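Cell division GTPase FtsZ, diverged (Clostridium botulinum C, PDB 3V3T) belongs to the tubulin/FtsZ family, as a divergent relative with an FtsZ/TubZ-like fold of GTPase-type domain and C-terminal domain. Local coordinates at residues A[19-30]-A[176-187]; A[29-37]-A[78-89]. The protein carries 1 engineered substitution. All coordinates share one frame; numbering follows the deposited sequence.

Contact 1 of 2, residues A[19-30]-A[176-187]; sequences IVDTLLGICGDY and NKEFATLFNDFM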
loop_
_atom_site.group_PDB
_atom_site.type_symbol
_atom_site.label_atom_id
_atom_site.label_comp_id
_atom_site.label_asym_id
_atom_site.label_seq_id
_atom_site.Cartn_x
_atom_site.Cartn_y
_atom_site.Cartn_z
ATOM N N ILE A 19 -3.403 -3.937 9.441
ATOM C CA ILE A 19 -2.426 -4.200 8.403
ATOM C C ILE A 19 -1.010 -3.976 8.905
ATOM O O ILE A 19 -0.127 -4.813 8.712
ATOM C CB ILE A 19 -2.693 -3.329 7.173
ATOM C CG1 ILE A 19 -3.946 -3.842 6.444
ATOM C CG2 ILE A 19 -1.487 -3.353 6.242
ATOM C CD1 ILE A 19 -4.505 -2.888 5.417
ATOM N N VAL A 20 -0.790 -2.849 9.568
ATOM C CA VAL A 20 0.540 -2.537 10.077
ATOM C C VAL A 20 0.923 -3.415 11.261
ATOM O O VAL A 20 2.072 -3.835 11.376
ATOM C CB VAL A 20 0.676 -1.032 10.396
ATOM C CG1 VAL A 20 2.049 -0.717 11.007
ATOM C CG2 VAL A 20 0.485 -0.251 9.115
ATOM N N ASP A 21 -0.046 -3.701 12.128
ATOM C CA ASP A 21 0.156 -4.624 13.235
ATOM C C ASP A 21 0.582 -5.994 12.706
ATOM O O ASP A 21 1.472 -6.639 13.256
ATOM C CB ASP A 21 -1.146 -4.760 14.020
ATOM C CG ASP A 21 -0.935 -5.300 15.411
ATOM O OD1 ASP A 21 0.161 -5.085 15.966
ATOM O OD2 ASP A 21 -1.875 -5.924 15.953
ATOM N N THR A 22 -0.060 -6.443 11.631
ATOM C CA THR A 22 0.301 -7.724 11.022
ATOM C C THR A 22 1.720 -7.687 10.464
ATOM O O THR A 22 2.513 -8.592 10.710
ATOM C CB THR A 22 -0.688 -8.119 9.903
ATOM O OG1 THR A 22 -1.956 -8.417 10.489
ATOM C CG2 THR A 22 -0.191 -9.345 9.139
ATOM N N LEU A 23 2.043 -6.636 9.719
ATOM C CA LEU A 23 3.398 -6.488 9.189
ATOM C C LEU A 23 4.462 -6.549 10.292
ATOM O O LEU A 23 5.460 -7.265 10.168
ATOM C CB LEU A 23 3.530 -5.198 8.378
ATOM C CG LEU A 23 4.938 -4.839 7.894
ATOM C CD1 LEU A 23 5.585 -6.000 7.135
ATOM C CD2 LEU A 23 4.907 -3.569 7.034
ATOM N N LEU A 24 4.242 -5.816 11.379
ATOM C CA LEU A 24 5.221 -5.775 12.459
ATOM C C LEU A 24 5.400 -7.146 13.132
ATOM O O LEU A 24 6.456 -7.434 13.693
ATOM C CB LEU A 24 4.862 -4.693 13.487
ATOM C CG LEU A 24 5.021 -3.236 13.024
ATOM C CD1 LEU A 24 4.452 -2.262 14.054
ATOM C CD2 LEU A 24 6.492 -2.930 12.765
ATOM N N GLY A 25 4.372 -7.989 13.065
ATOM C CA GLY A 25 4.448 -9.338 13.609
ATOM C C GLY A 25 5.354 -10.226 12.769
ATOM O O GLY A 25 5.903 -11.210 13.259
ATOM N N ILE A 26 5.522 -9.869 11.499
ATOM C CA ILE A 26 6.399 -10.606 10.593
ATOM C C ILE A 26 7.820 -10.056 10.703
ATOM O O ILE A 26 8.799 -10.796 10.613
ATOM C CB ILE A 26 5.900 -10.502 9.121
ATOM C CG1 ILE A 26 4.652 -11.361 8.917
ATOM C CG2 ILE A 26 6.971 -10.951 8.147
ATOM C CD1 ILE A 26 4.065 -11.273 7.509
ATOM N N CYS A 27 7.921 -8.746 10.898
ATOM C CA CYS A 27 9.211 -8.090 11.060
ATOM C C CYS A 27 9.010 -6.748 11.752
ATOM O O CYS A 27 8.249 -5.909 11.272
ATOM C CB CYS A 27 9.880 -7.874 9.702
ATOM S SG CYS A 27 11.485 -7.044 9.818
ATOM N N GLY A 28 9.702 -6.544 12.869
ATOM C CA GLY A 28 9.511 -5.348 13.667
ATOM C C GLY A 28 10.539 -4.266 13.403
ATOM O O GLY A 28 10.663 -3.305 14.168
ATOM N N ASP A 29 11.290 -4.433 12.321
ATOM C CA ASP A 29 12.319 -3.477 11.957
ATOM C C ASP A 29 11.730 -2.161 11.437
ATOM O O ASP A 29 12.437 -1.156 11.347
ATOM C CB ASP A 29 13.260 -4.088 10.926
ATOM C CG ASP A 29 13.973 -5.313 11.449
ATOM O OD1 ASP A 29 14.008 -5.494 12.683
ATOM O OD2 ASP A 29 14.505 -6.090 10.632
ATOM N N TYR A 30 10.438 -2.165 11.111
ATOM C CA TYR A 30 9.755 -0.950 10.661
ATOM C C TYR A 30 9.349 -0.071 11.850
ATOM O O TYR A 30 9.207 -0.552 12.977
ATOM C CB TYR A 30 8.507 -1.297 9.836
ATOM C CG TYR A 30 8.781 -2.258 8.714
ATOM C CD1 TYR A 30 9.244 -1.810 7.486
ATOM C CD2 TYR A 30 8.580 -3.627 8.884
ATOM C CE1 TYR A 30 9.515 -2.695 6.468
ATOM C CE2 TYR A 30 8.841 -4.515 7.867
ATOM C CZ TYR A 30 9.313 -4.046 6.672
ATOM O OH TYR A 30 9.571 -4.934 5.666
ATOM N N ASN A 176 -4.347 -8.914 4.467
ATOM C CA ASN A 176 -3.395 -8.290 5.378
ATOM C C ASN A 176 -2.119 -9.095 5.501
ATOM O O ASN A 176 -1.024 -8.556 5.398
ATOM C CB ASN A 176 -4.031 -8.128 6.764
ATOM C CG ASN A 176 -5.163 -7.135 6.763
ATOM O OD1 ASN A 176 -5.504 -6.578 5.717
ATOM N ND2 ASN A 176 -5.754 -6.901 7.926
ATOM N N LYS A 177 -2.272 -10.394 5.733
ATOM C CA LYS A 177 -1.130 -11.268 5.915
ATOM C C LYS A 177 -0.312 -11.318 4.653
ATOM O O LYS A 177 0.917 -11.313 4.701
ATOM C CB LYS A 177 -1.579 -12.686 6.266
ATOM C CG LYS A 177 -2.123 -12.854 7.669
ATOM C CD LYS A 177 -2.637 -14.281 7.860
ATOM C CE LYS A 177 -3.260 -14.483 9.233
ATOM N NZ LYS A 177 -3.583 -15.925 9.486
ATOM N N GLU A 178 -0.994 -11.403 3.515
ATOM C CA GLU A 178 -0.284 -11.524 2.255
ATOM C C GLU A 178 0.444 -10.232 1.907
ATOM O O GLU A 178 1.579 -10.269 1.419
ATOM C CB GLU A 178 -1.218 -11.938 1.124
ATOM C CG GLU A 178 -0.478 -12.190 -0.168
ATOM C CD GLU A 178 -1.141 -13.241 -1.040
ATOM O OE1 GLU A 178 -2.100 -13.922 -0.573
ATOM O OE2 GLU A 178 -0.687 -13.376 -2.199
ATOM N N PHE A 179 -0.192 -9.092 2.163
ATOM C CA PHE A 179 0.473 -7.828 1.869
ATOM C C PHE A 179 1.718 -7.684 2.711
ATOM O O PHE A 179 2.770 -7.276 2.215
ATOM C CB PHE A 179 -0.399 -6.596 2.097
ATOM C CG PHE A 179 0.368 -5.302 1.929
ATOM C CD1 PHE A 179 0.685 -4.832 0.657
ATOM C CD2 PHE A 179 0.826 -4.595 3.038
ATOM C CE1 PHE A 179 1.414 -3.650 0.489
ATOM C CE2 PHE A 179 1.551 -3.417 2.885
ATOM C CZ PHE A 179 1.844 -2.936 1.616
ATOM N N ALA A 180 1.601 -8.026 3.987
ATOM C CA ALA A 180 2.737 -7.920 4.880
ATOM C C ALA A 180 3.879 -8.784 4.356
ATOM O O ALA A 180 5.036 -8.351 4.311
ATOM C CB ALA A 180 2.349 -8.328 6.277
ATOM N N THR A 181 3.551 -9.996 3.926
ATOM C CA THR A 181 4.572 -10.896 3.404
ATOM C C THR A 181 5.198 -10.325 2.134
ATOM O O THR A 181 6.425 -10.292 1.994
ATOM C CB THR A 181 4.009 -12.308 3.162
ATOM O OG1 THR A 181 3.525 -12.827 4.401
ATOM C CG2 THR A 181 5.085 -13.251 2.620
ATOM N N LEU A 182 4.364 -9.850 1.215
ATOM C CA LEU A 182 4.886 -9.354 -0.054
ATOM C C LEU A 182 5.761 -8.125 0.169
ATOM O O LEU A 182 6.826 -7.987 -0.421
ATOM C CB LEU A 182 3.759 -9.044 -1.032
ATOM C CG LEU A 182 2.995 -10.253 -1.573
ATOM C CD1 LEU A 182 1.790 -9.788 -2.369
ATOM C CD2 LEU A 182 3.902 -11.106 -2.437
ATOM N N PHE A 183 5.318 -7.232 1.034
ATOM C CA PHE A 183 6.081 -6.020 1.262
ATOM C C PHE A 183 7.413 -6.308 1.948
ATOM O O PHE A 183 8.454 -5.786 1.560
ATOM C CB PHE A 183 5.273 -5.023 2.087
ATOM C CG PHE A 183 5.917 -3.693 2.183
ATOM C CD1 PHE A 183 5.779 -2.775 1.153
ATOM C CD2 PHE A 183 6.663 -3.348 3.299
ATOM C CE1 PHE A 183 6.381 -1.516 1.245
ATOM C CE2 PHE A 183 7.256 -2.104 3.390
ATOM C CZ PHE A 183 7.110 -1.188 2.354
ATOM N N ASN A 184 7.375 -7.137 2.978
ATOM C CA ASN A 184 8.594 -7.520 3.659
ATOM C C ASN A 184 9.548 -8.311 2.748
ATOM O O ASN A 184 10.768 -8.124 2.802
ATOM C CB ASN A 184 8.274 -8.284 4.946
ATOM C CG ASN A 184 9.495 -8.518 5.794
ATOM O OD1 ASN A 184 10.115 -7.571 6.291
ATOM N ND2 ASN A 184 9.858 -9.782 5.965
ATOM N N ASP A 185 9.000 -9.180 1.901
ATOM C CA ASP A 185 9.829 -9.898 0.926
ATOM C C ASP A 185 10.482 -8.906 -0.022
ATOM O O ASP A 185 11.661 -9.021 -0.343
ATOM C CB ASP A 185 9.001 -10.898 0.124
ATOM C CG ASP A 185 8.626 -12.117 0.931
ATOM O OD1 ASP A 185 9.213 -12.320 2.019
ATOM O OD2 ASP A 185 7.746 -12.868 0.476
ATOM N N PHE A 186 9.700 -7.920 -0.454
ATOM C CA PHE A 186 10.202 -6.838 -1.290
ATOM C C PHE A 186 11.411 -6.145 -0.632
ATOM O O PHE A 186 12.483 -6.050 -1.227
ATOM C CB PHE A 186 9.040 -5.886 -1.607
ATOM C CG PHE A 186 9.454 -4.522 -2.045
ATOM C CD1 PHE A 186 10.527 -4.342 -2.886
ATOM C CD2 PHE A 186 8.735 -3.411 -1.627
ATOM C CE1 PHE A 186 10.889 -3.076 -3.286
ATOM C CE2 PHE A 186 9.087 -2.148 -2.033
ATOM C CZ PHE A 186 10.166 -1.978 -2.863
ATOM N N MET A 187 11.257 -5.718 0.615
ATOM C CA MET A 187 12.369 -5.127 1.357
ATOM C C MET A 187 13.563 -6.068 1.567
ATOM O O MET A 187 14.670 -5.610 1.829
ATOM C CB MET A 187 11.879 -4.618 2.712
ATOM C CG MET A 187 10.821 -3.538 2.615
ATOM S SD MET A 187 11.476 -2.035 1.850
ATOM C CE MET A 187 11.316 -2.393 0.113
HETATM O O HOH W 1 -5.260 -8.691 10.310
#
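The Tyr30 ring carries Leu23 on one face, where CD2 stands 4.1 Å above the ring plane and offset toward the rim; at its edge lie Met187 CG, Asn184 OD1 and the carbonyl oxygen of Cys27. Phe183 in turn takes Tyr30 at its edge, CE1 of Tyr30 lying 3.9 Å from CE2 of Phe183, while Leu23 CD2 comes obliquely to the same ring. One face of Phe179 is covered by CB of Phe183, one turn on, and Ile19 CG2 reaches it obliquely.

The hydroxyl OH of Tyr30 donates to Asn184 OD1 at 2.8 Å. It lies in the carbonyl plane and on a lone pair, the C=O...O angle being 123°. Lys4 NZ also binds this oxygen, so two donors grip the buried OD1 of Asn184. CG of Asn184 is anti to the backbone N (chi1 -171°), which carries the amide to CB of Cys27 and CG2 of Ile26.

The helical segments 19-26 and 176-187 cross at -52°, their axes 8.6 Å apart at closest approach. Their parent helices, 14-26 and 172-187, pack on the same side of the Rossmann-like sheet of the GTPase-type domain, Leu23 meeting Phe9 and Phe183 meeting Ile7 of strand 7-11. The backbones come nearest at Leu23 and Ala180, where the small CB of Ala180 sits 3.6 Å from CA of Leu23 and equally near CD1 of Ile26. That same CD1 touches OG1 of Thr181, which is bonded back to the carbonyl of Lys177. At the other end the Asn176 amide crosses Ile19 at about a right angle, with OD1 3.2 Å from CG1. A water accepts from Asn176 ND2 and donates weakly to Thr22 OG1, whose hydroxyl also bonds Asn18 O.

Contact 2 of 2, residues A[29-37]-A[78-89]; sequences DYNALFINT and IIAQIMEKFSSC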
loop_
_atom_site.group_PDB
_atom_site.type_symbol
_atom_site.label_atom_id
_atom_site.label_comp_id
_atom_site.label_asym_id
_atom_site.label_seq_id
_atom_site.Cartn_x
_atom_site.Cartn_y
_atom_site.Cartn_z
ATOM N N ASP A 29 11.290 -4.433 12.321
ATOM C CA ASP A 29 12.319 -3.477 11.957
ATOM C C ASP A 29 11.730 -2.161 11.437
ATOM O O ASP A 29 12.437 -1.156 11.347
ATOM C CB ASP A 29 13.260 -4.088 10.926
ATOM C CG ASP A 29 13.973 -5.313 11.449
ATOM O OD1 ASP A 29 14.008 -5.494 12.683
ATOM O OD2 ASP A 29 14.505 -6.090 10.632
ATOM N N TYR A 30 10.438 -2.165 11.111
ATOM C CA TYR A 30 9.755 -0.950 10.661
ATOM C C TYR A 30 9.349 -0.071 11.850
ATOM O O TYR A 30 9.207 -0.552 12.977
ATOM C CB TYR A 30 8.507 -1.297 9.836
ATOM C CG TYR A 30 8.781 -2.258 8.714
ATOM C CD1 TYR A 30 9.244 -1.810 7.486
ATOM C CD2 TYR A 30 8.580 -3.627 8.884
ATOM C CE1 TYR A 30 9.515 -2.695 6.468
ATOM C CE2 TYR A 30 8.841 -4.515 7.867
ATOM C CZ TYR A 30 9.313 -4.046 6.672
ATOM O OH TYR A 30 9.571 -4.934 5.666
ATOM N N ASN A 31 9.161 1.217 11.585
ATOM C CA ASN A 31 8.598 2.141 12.563
ATOM C C ASN A 31 7.124 2.406 12.260
ATOM O O ASN A 31 6.699 2.323 11.105
ATOM C CB ASN A 31 9.349 3.465 12.530
ATOM C CG ASN A 31 10.849 3.296 12.666
ATOM O OD1 ASN A 31 11.356 2.937 13.731
ATOM N ND2 ASN A 31 11.569 3.578 11.590
ATOM N N ALA A 32 6.353 2.758 13.286
ATOM C CA ALA A 32 4.913 2.909 13.126
ATOM C C ALA A 32 4.336 3.790 14.217
ATOM O O ALA A 32 4.719 3.690 15.374
ATOM C CB ALA A 32 4.212 1.523 13.139
ATOM N N LEU A 33 3.403 4.651 13.829
ATOM C CA LEU A 33 2.599 5.417 14.766
ATOM C C LEU A 33 1.151 5.105 14.441
ATOM O O LEU A 33 0.629 5.538 13.409
ATOM C CB LEU A 33 2.846 6.914 14.588
ATOM C CG LEU A 33 1.977 7.798 15.492
ATOM C CD1 LEU A 33 2.375 7.639 16.954
ATOM C CD2 LEU A 33 2.072 9.261 15.089
ATOM N N PHE A 34 0.497 4.324 15.289
ATOM C CA PHE A 34 -0.889 3.968 15.005
ATOM C C PHE A 34 -1.815 5.092 15.438
ATOM O O PHE A 34 -1.769 5.544 16.578
ATOM C CB PHE A 34 -1.271 2.681 15.700
ATOM C CG PHE A 34 -0.493 1.477 15.236
ATOM C CD1 PHE A 34 -1.102 0.495 14.470
ATOM C CD2 PHE A 34 0.826 1.308 15.605
ATOM C CE1 PHE A 34 -0.400 -0.623 14.074
ATOM C CE2 PHE A 34 1.533 0.198 15.216
ATOM C CZ PHE A 34 0.922 -0.771 14.442
ATOM N N ILE A 35 -2.655 5.537 14.518
ATOM C CA ILE A 35 -3.519 6.673 14.770
ATOM C C ILE A 35 -4.958 6.219 14.676
ATOM O O ILE A 35 -5.326 5.498 13.742
ATOM C CB ILE A 35 -3.261 7.770 13.722
ATOM C CG1 ILE A 35 -1.857 8.352 13.909
ATOM C CG2 ILE A 35 -4.319 8.854 13.798
ATOM C CD1 ILE A 35 -1.171 8.752 12.595
ATOM N N ASN A 36 -5.780 6.632 15.639
ATOM C CA ASN A 36 -7.166 6.181 15.666
ATOM C C ASN A 36 -8.070 7.031 16.569
ATOM O O ASN A 36 -7.619 7.595 17.565
ATOM C CB ASN A 36 -7.213 4.711 16.112
ATOM C CG ASN A 36 -8.395 3.943 15.525
ATOM O OD1 ASN A 36 -9.459 4.505 15.256
ATOM N ND2 ASN A 36 -8.205 2.644 15.324
ATOM N N THR A 37 -9.347 7.112 16.206
ATOM C CA THR A 37 -10.365 7.686 17.077
ATOM C C THR A 37 -10.761 6.703 18.184
ATOM O O THR A 37 -11.210 7.111 19.247
ATOM C CB THR A 37 -11.622 8.103 16.287
ATOM O OG1 THR A 37 -12.014 7.040 15.407
ATOM C CG2 THR A 37 -11.338 9.341 15.455
ATOM N N ILE A 78 -0.903 15.561 14.935
ATOM C CA ILE A 78 -0.675 14.221 14.428
ATOM C C ILE A 78 0.619 14.159 13.622
ATOM O O ILE A 78 1.480 13.310 13.854
ATOM C CB ILE A 78 -1.843 13.749 13.547
ATOM C CG1 ILE A 78 -3.133 13.659 14.374
ATOM C CG2 ILE A 78 -1.500 12.409 12.879
ATOM C CD1 ILE A 78 -4.285 12.986 13.641
ATOM N N ILE A 79 0.743 15.070 12.668
ATOM C CA ILE A 79 1.928 15.135 11.834
ATOM C C ILE A 79 3.168 15.334 12.695
ATOM O O ILE A 79 4.202 14.715 12.448
ATOM C CB ILE A 79 1.792 16.241 10.753
ATOM C CG1 ILE A 79 0.810 15.780 9.666
ATOM C CG2 ILE A 79 3.135 16.567 10.134
ATOM C CD1 ILE A 79 0.270 16.895 8.810
ATOM N N ALA A 80 3.052 16.179 13.718
ATOM C CA ALA A 80 4.154 16.418 14.661
ATOM C C ALA A 80 4.547 15.174 15.467
ATOM O O ALA A 80 5.722 14.962 15.746
ATOM C CB ALA A 80 3.825 17.591 15.608
ATOM N N GLN A 81 3.565 14.361 15.851
ATOM C CA GLN A 81 3.855 13.098 16.521
ATOM C C GLN A 81 4.788 12.272 15.649
ATOM O O GLN A 81 5.825 11.799 16.102
ATOM C CB GLN A 81 2.571 12.308 16.781
ATOM C CG GLN A 81 1.583 12.988 17.707
ATOM C CD GLN A 81 2.125 13.139 19.108
ATOM O OE1 GLN A 81 2.953 12.344 19.548
ATOM N NE2 GLN A 81 1.667 14.168 19.813
ATOM N N ILE A 82 4.412 12.110 14.387
ATOM C CA ILE A 82 5.209 11.329 13.453
ATOM C C ILE A 82 6.618 11.889 13.333
ATOM O O ILE A 82 7.600 11.145 13.359
ATOM C CB ILE A 82 4.567 11.296 12.056
ATOM C CG1 ILE A 82 3.124 10.799 12.154
ATOM C CG2 ILE A 82 5.387 10.417 11.116
ATOM C CD1 ILE A 82 2.365 10.840 10.848
ATOM N N MET A 83 6.709 13.207 13.208
ATOM C CA MET A 83 7.984 13.864 12.952
ATOM C C MET A 83 8.848 13.988 14.197
ATOM O O MET A 83 10.071 14.062 14.106
ATOM C CB MET A 83 7.755 15.231 12.315
ATOM C CG MET A 83 7.062 15.141 10.966
ATOM S SD MET A 83 7.909 13.967 9.909
ATOM C CE MET A 83 6.762 13.800 8.535
ATOM N N GLU A 84 8.223 14.008 15.364
ATOM C CA GLU A 84 8.994 14.067 16.597
ATOM C C GLU A 84 9.804 12.791 16.729
ATOM O O GLU A 84 11.038 12.818 16.808
ATOM C CB GLU A 84 8.076 14.216 17.811
ATOM C CG GLU A 84 8.798 14.059 19.140
ATOM C CD GLU A 84 7.850 13.996 20.321
ATOM O OE1 GLU A 84 7.315 12.900 20.595
ATOM O OE2 GLU A 84 7.643 15.041 20.979
ATOM N N LYS A 85 9.088 11.671 16.724
ATOM C CA LYS A 85 9.677 10.369 17.004
ATOM C C LYS A 85 10.479 9.817 15.829
ATOM O O LYS A 85 11.518 9.185 16.021
ATOM C CB LYS A 85 8.573 9.386 17.398
ATOM C CG LYS A 85 7.651 9.928 18.484
ATOM C CD LYS A 85 6.547 8.943 18.826
ATOM C CE LYS A 85 5.791 9.384 20.068
ATOM N NZ LYS A 85 4.799 8.359 20.495
ATOM N N PHE A 86 10.001 10.079 14.618
ATOM C CA PHE A 86 10.538 9.440 13.416
ATOM C C PHE A 86 10.985 10.453 12.372
ATOM O O PHE A 86 10.746 10.259 11.182
ATOM C CB PHE A 86 9.495 8.488 12.809
ATOM C CG PHE A 86 8.918 7.522 13.805
ATOM C CD1 PHE A 86 9.709 6.536 14.373
ATOM C CD2 PHE A 86 7.596 7.613 14.194
ATOM C CE1 PHE A 86 9.190 5.652 15.300
ATOM C CE2 PHE A 86 7.064 6.724 15.119
ATOM C CZ PHE A 86 7.860 5.746 15.672
ATOM N N SER A 87 11.624 11.530 12.826
ATOM C CA SER A 87 12.092 12.585 11.933
ATOM C C SER A 87 13.246 12.100 11.058
ATOM O O SER A 87 13.525 12.675 10.004
ATOM C CB SER A 87 12.537 13.816 12.735
ATOM O OG SER A 87 13.826 13.633 13.291
ATOM N N SER A 88 13.926 11.050 11.509
ATOM C CA SER A 88 14.997 10.439 10.728
ATOM C C SER A 88 14.474 9.553 9.573
ATOM O O SER A 88 15.259 9.056 8.760
ATOM C CB SER A 88 15.912 9.627 11.647
ATOM O OG SER A 88 15.156 8.717 12.432
ATOM N N CYS A 89 13.157 9.363 9.506
ATOM C CA CYS A 89 12.557 8.527 8.464
ATOM C C CYS A 89 12.250 9.334 7.206
ATOM O O CYS A 89 11.565 10.362 7.264
ATOM C CB CYS A 89 11.277 7.837 8.965
ATOM S SG CYS A 89 11.530 6.630 10.304
#
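Leu33 supplies the central apolar contact: its CD2 branch comes to 3.5 Å from CG1 of Ile82 and equally near CB of Gln81, reaching two neighbouring positions of helix 75-85 at once. CG of Leu33 lies anti to the backbone N (chi1 177°), and the second torsion (68°) brings CD2 onto the helix. Further along the strand, CD1 of Ile35 meets CG2 of Ile78 at 3.7 Å, and CG2 of Ile35 approaches CD1 of Ile78, so the two branched chains engage through two pairs of methyls. Ile82 CD1 is a more distant neighbour of Ile35 CD1.

Aromatic contacts gather at the C-terminal end of the helix. CB of Leu33 lies at the edge of the Phe86 ring, near its plane, 4.3 Å from CE2. CB of Asn31 approaches the ring obliquely, 3.5 Å from CE1, and the amide plane is inclined 34° to the ring. CB of Lys85 covers one ring face over its centre, 3.7 Å above the plane, and His50 makes an edge-to-face pair with Phe86.

Among polar groups, no hydrogen bond joins the two segments. ND2 of Asn31 lies 3.3 Å from SG of Cys89, but its hydrogen bond goes to Ile7 O. Cys89 closes the type I turn Phe86-Cys89, with its N bonded to Phe86 O.

The contact is helix-on-sheet packing in the Rossmann-like GTPase-type domain. Strand 31-36 runs parallel between strands 51-53 and 7-11, and helix 75-85 runs back alongside it, roughly antiparallel, with Phe86 and Cys89 touching Val8. Ile78 and Ile79 also touch helix 101-117; on the opposite face of the strand Ala32 and Phe34 meet Val20 of helix 14-26.

In the fold
Contact 1 (19-30 with 176-187) joins two helices and is partly buried, its centre about 11 Å from the centre of the chain; contact 2 (29-37 with 78-89) sets a helix against a strand and is buried, though its centre lies about 17 Å out. Helix 14-26 is followed, after a short loop, by strand 31-36; the two contacts share Asp29 and Tyr30, and Leu24 packs on Phe34 between them. Their chemistry differs: contact 1 mixes apolar packing with a tyrosine-asparagine bond and a water bridge, one leg weak, between partly exposed Thr22 and Asn176, whereas contact 2 relies on aliphatic and aromatic packing without a direct hydrogen bond.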